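Local coordinates for HD-GYP domain-containing protein (Bdellovibrio bacteriovorus, PDB 3TM8), which binds two iron ions through its HD-GYP domain and belongs to the cyclic-di-GMP phosphodiesterase class, although its own activity remains uncertain, at residues S115-A120 against D164-H169; S175-A180 against D323-L328. All coordinates share one frame; numbering follows the deposited sequence.

Contact 1: S115-A120 against D164-H169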
# COMPACT_ATOMS: atom_id res chain seq x y z
N SER A 115 -0.48 9.35 1.79
CA SER A 115 -1.88 9.50 2.13
C SER A 115 -2.65 8.19 1.91
O SER A 115 -3.45 7.79 2.75
CB SER A 115 -2.50 10.64 1.32
OG SER A 115 -3.86 10.81 1.67
N GLN A 116 -2.39 7.52 0.78
CA GLN A 116 -3.00 6.22 0.53
C GLN A 116 -2.63 5.24 1.64
O GLN A 116 -3.47 4.49 2.14
CB GLN A 116 -2.56 5.65 -0.82
CG GLN A 116 -3.03 6.44 -2.03
CD GLN A 116 -4.53 6.40 -2.24
OE1 GLN A 116 -5.16 5.34 -2.18
NE2 GLN A 116 -5.12 7.57 -2.47
N GLN A 117 -1.36 5.26 2.05
CA GLN A 117 -0.91 4.36 3.10
C GLN A 117 -1.65 4.67 4.40
O GLN A 117 -2.08 3.77 5.11
CB GLN A 117 0.59 4.50 3.29
CG GLN A 117 1.19 3.52 4.26
CD GLN A 117 2.69 3.67 4.39
OE1 GLN A 117 3.35 4.20 3.49
NE2 GLN A 117 3.22 3.25 5.52
N ASN A 118 -1.79 5.96 4.69
CA ASN A 118 -2.51 6.40 5.88
C ASN A 118 -3.95 5.91 5.88
O ASN A 118 -4.46 5.44 6.91
CB ASN A 118 -2.44 7.92 5.97
CG ASN A 118 -3.14 8.49 7.20
OD1 ASN A 118 -2.84 8.12 8.34
ND2 ASN A 118 -4.03 9.44 6.97
N ASN A 119 -4.60 6.02 4.73
CA ASN A 119 -6.00 5.61 4.62
C ASN A 119 -6.15 4.12 4.87
O ASN A 119 -7.11 3.68 5.50
CB ASN A 119 -6.56 5.95 3.24
CG ASN A 119 -6.52 7.44 2.93
OD1 ASN A 119 -6.43 8.29 3.82
ND2 ASN A 119 -6.59 7.76 1.64
N ALA A 120 -5.20 3.34 4.36
CA ALA A 120 -5.23 1.89 4.55
C ALA A 120 -5.03 1.53 6.02
O ALA A 120 -5.74 0.69 6.56
CB ALA A 120 -4.16 1.23 3.72
N ASP A 164 10.95 -0.05 5.26
CA ASP A 164 10.57 -0.69 6.51
C ASP A 164 9.73 -1.95 6.27
O ASP A 164 9.32 -2.62 7.22
CB ASP A 164 9.81 0.29 7.41
CG ASP A 164 10.66 1.47 7.84
OD1 ASP A 164 11.85 1.28 8.17
OD2 ASP A 164 10.12 2.59 7.87
N LYS A 165 9.47 -2.26 5.00
CA LYS A 165 8.78 -3.49 4.61
C LYS A 165 7.39 -3.62 5.22
O LYS A 165 7.00 -4.70 5.67
CB LYS A 165 9.63 -4.72 4.97
CG LYS A 165 11.09 -4.60 4.59
CD LYS A 165 11.27 -4.54 3.09
CE LYS A 165 12.75 -4.40 2.74
NZ LYS A 165 13.00 -4.49 1.28
N THR A 166 6.63 -2.53 5.23
CA THR A 166 5.31 -2.55 5.86
C THR A 166 4.21 -2.99 4.89
O THR A 166 4.32 -2.80 3.66
CB THR A 166 4.92 -1.18 6.43
OG1 THR A 166 4.83 -0.23 5.37
CG2 THR A 166 5.96 -0.72 7.45
N ILE A 167 3.14 -3.54 5.44
CA ILE A 167 2.05 -4.05 4.62
C ILE A 167 1.20 -2.93 4.03
O ILE A 167 0.59 -3.11 2.98
CB ILE A 167 1.17 -5.08 5.37
CG1 ILE A 167 0.51 -4.47 6.60
CG2 ILE A 167 1.98 -6.33 5.72
CD1 ILE A 167 -0.44 -5.42 7.30
N SER A 168 1.15 -1.78 4.68
CA SER A 168 0.40 -0.67 4.13
C SER A 168 1.13 -0.04 2.94
O SER A 168 0.52 0.24 1.91
CB SER A 168 0.06 0.36 5.20
OG SER A 168 1.23 0.79 5.84
N HIS A 169 2.44 0.16 3.06
CA HIS A 169 3.21 0.65 1.92
C HIS A 169 3.12 -0.36 0.76
O HIS A 169 2.89 -0.00 -0.40
CB HIS A 169 4.65 0.93 2.36
CG HIS A 169 5.52 1.54 1.31
ND1 HIS A 169 6.39 2.58 1.59
CD2 HIS A 169 5.71 1.25 0.00
CE1 HIS A 169 7.06 2.90 0.50
NE2 HIS A 169 6.66 2.11 -0.48
O HOH W 1 6.15 2.19 5.93
O HOH W 2 6.25 4.29 3.78
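The capped N-terminal turn of helix 167-185, the helix whose H170 binds one of the irons, receives the amide of Q117 from helix 105-125. The backbones come nearest at Q117 and S168, with 5.3 Å between their CA atoms. Q117 reaches across as a straight chain: CG lies anti to the backbone N (chi1 -174°) and the chain stays extended beyond it. Its flank rests on S168, Q117 CG lying 3.2 Å from S168 OG. The bond from Q117 NE2 to the same OG is weak, bent to 124° at the hydrogen. Q117 NE2 also donates to a water oxygen 3.1 Å away, which in turn pairs with T166 OG1. At the other end of the amide, Q117 OE1 accepts from a second water that lies in the H169 ring plane, 2.8 Å from ND1. With both amide ends tied to waters, the rotation of the amide is probably well defined; its plane stands 54° from that of the imidazole. The far nitrogen of that ring, NE2, bonds to I160 O. T166 OG1 accepts from H169 N at 3.3 Å, a weak bond with the geometry of a threonine N-cap, here bridged through water to a neighbouring helix.

Contact 2: S175-A180 against D323-L328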
# COMPACT_ATOMS: atom_id res chain seq x y z
N SER A 175 -1.30 -1.79 -5.35
CA SER A 175 -2.41 -1.10 -6.01
C SER A 175 -1.94 -0.32 -7.24
O SER A 175 -2.66 -0.24 -8.24
CB SER A 175 -3.13 -0.18 -5.02
OG SER A 175 -2.49 1.08 -4.89
N THR A 176 -0.74 0.23 -7.16
CA THR A 176 -0.16 1.00 -8.26
C THR A 176 0.10 0.09 -9.47
O THR A 176 -0.27 0.41 -10.60
CB THR A 176 1.14 1.69 -7.81
OG1 THR A 176 0.90 2.44 -6.61
CG2 THR A 176 1.66 2.64 -8.88
N LEU A 177 0.74 -1.05 -9.21
CA LEU A 177 0.99 -2.03 -10.25
C LEU A 177 -0.33 -2.57 -10.79
O LEU A 177 -0.46 -2.81 -11.99
CB LEU A 177 1.84 -3.18 -9.72
CG LEU A 177 3.26 -2.85 -9.26
CD1 LEU A 177 3.88 -4.06 -8.57
CD2 LEU A 177 4.13 -2.40 -10.44
N SER A 178 -1.31 -2.74 -9.92
CA SER A 178 -2.61 -3.23 -10.36
C SER A 178 -3.34 -2.26 -11.30
O SER A 178 -3.96 -2.68 -12.28
CB SER A 178 -3.50 -3.58 -9.16
OG SER A 178 -2.98 -4.68 -8.42
N ILE A 179 -3.28 -0.97 -10.99
CA ILE A 179 -3.88 0.03 -11.87
C ILE A 179 -3.23 -0.02 -13.25
O ILE A 179 -3.91 -0.05 -14.29
CB ILE A 179 -3.73 1.47 -11.30
CG1 ILE A 179 -4.62 1.64 -10.06
CG2 ILE A 179 -4.08 2.51 -12.37
CD1 ILE A 179 -4.21 2.82 -9.18
N ALA A 180 -1.90 -0.07 -13.27
CA ALA A 180 -1.18 -0.12 -14.53
C ALA A 180 -1.48 -1.40 -15.30
O ALA A 180 -1.64 -1.38 -16.51
CB ALA A 180 0.32 0.03 -14.30
N ASP A 323 6.95 -5.18 -18.19
CA ASP A 323 6.98 -3.95 -18.98
C ASP A 323 6.72 -2.71 -18.13
O ASP A 323 7.39 -1.69 -18.29
CB ASP A 323 5.96 -4.01 -20.13
CG ASP A 323 6.34 -5.01 -21.20
OD1 ASP A 323 7.50 -5.47 -21.21
OD2 ASP A 323 5.46 -5.32 -22.04
N ILE A 324 5.76 -2.80 -17.22
CA ILE A 324 5.47 -1.69 -16.31
C ILE A 324 6.69 -1.32 -15.47
O ILE A 324 6.99 -0.14 -15.30
CB ILE A 324 4.26 -2.02 -15.40
CG1 ILE A 324 2.98 -2.08 -16.24
CG2 ILE A 324 4.13 -1.00 -14.27
CD1 ILE A 324 1.85 -2.83 -15.58
N LEU A 325 7.40 -2.32 -14.96
CA LEU A 325 8.59 -2.08 -14.15
C LEU A 325 9.73 -1.49 -14.98
O LEU A 325 10.60 -0.81 -14.46
CB LEU A 325 9.04 -3.38 -13.48
CG LEU A 325 8.11 -3.90 -12.38
CD1 LEU A 325 8.49 -5.31 -11.97
CD2 LEU A 325 8.11 -2.95 -11.18
N LYS A 326 9.68 -1.75 -16.28
CA LYS A 326 10.67 -1.25 -17.23
C LYS A 326 10.33 0.16 -17.70
O LYS A 326 11.09 0.77 -18.45
CB LYS A 326 10.73 -2.17 -18.45
CG LYS A 326 11.83 -3.20 -18.45
CD LYS A 326 11.64 -4.16 -19.61
CE LYS A 326 12.95 -4.53 -20.28
NZ LYS A 326 12.71 -5.40 -21.46
N GLY A 327 9.18 0.67 -17.28
CA GLY A 327 8.77 2.00 -17.67
C GLY A 327 7.81 2.01 -18.83
O GLY A 327 7.18 3.02 -19.13
N LEU A 328 7.69 0.87 -19.52
CA LEU A 328 6.73 0.73 -20.59
C LEU A 328 5.34 0.49 -20.02
O LEU A 328 4.91 1.10 -19.04
CB LEU A 328 7.10 -0.42 -21.53
CG LEU A 328 8.42 -0.38 -22.30
CD1 LEU A 328 9.56 -0.88 -21.44
CD2 LEU A 328 8.31 -1.22 -23.57
OXT LEU A 328 4.61 -0.35 -20.54
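L177 is the first residue along 175-180 to meet the C-terminal segment 323-328. Its CG lies anti to the carbonyl carbon (chi1 -64°), and although the side chain sets out along the flank of the helix, its CD2 methyl ends close to two residues. That methyl is 4.1 Å from I324 CG2, the two side chains being inclined to each other, and it approaches L325 CD2 equally closely, at 4.1 Å, with those two leucines nearly perpendicular. One methyl thus touches successive residues in the last turn of helix 315-325. One helical turn on, A180 points its CB toward 323-328, where it meets I324. The separation from A180 CB to I324 CD1 is only 3.5 Å, tighter than usual for two carbons, and A180 CB is 3.9 Å from both I324 CG1 and CG2. The isoleucine therefore spreads its branches over the alanine, while CG2 also faces L177. Here too the backbones come nearest, the CA atoms of A180 and I324 being 7.1 Å apart. No hydrogen bond crosses the contact, which buries 182 Å² in total. Just past it the chain turns off through a Schellman motif: G327 has a positive phi of 98°, G327 N bonds back to I324 O, and a weak bond runs from L328 N to D323 O. The terminal carboxylate then forms a salt bridge through L328 OXT with K184, farther along helix 167-185. L154 also touches A180, and L325 packs on M158, M287 and I291, so the C-terminal helix end sits among helices 153-158, 167-185 and 276-293.

Following the chain from the N terminus, the small strands and helix 82-97 come before helix 105-125, which supplies the first side of contact 1. The chain then runs through 43 residues, 31 of them helical, and contact 1 closes that loop at the start of helix 167-185. Contact 2 opens on the same helix and closes only at the C terminus, after 142 residues that include iron ligands from H203 to N285. The loops are therefore in series, neither enclosing nor crossing the other. Their centres lie 18 Å apart, and their nearest atoms, about 6 Å apart, do not touch. Helix 167-185 is the shared element, joined near its beginning to helix 105-125 and farther along to helix 315-325.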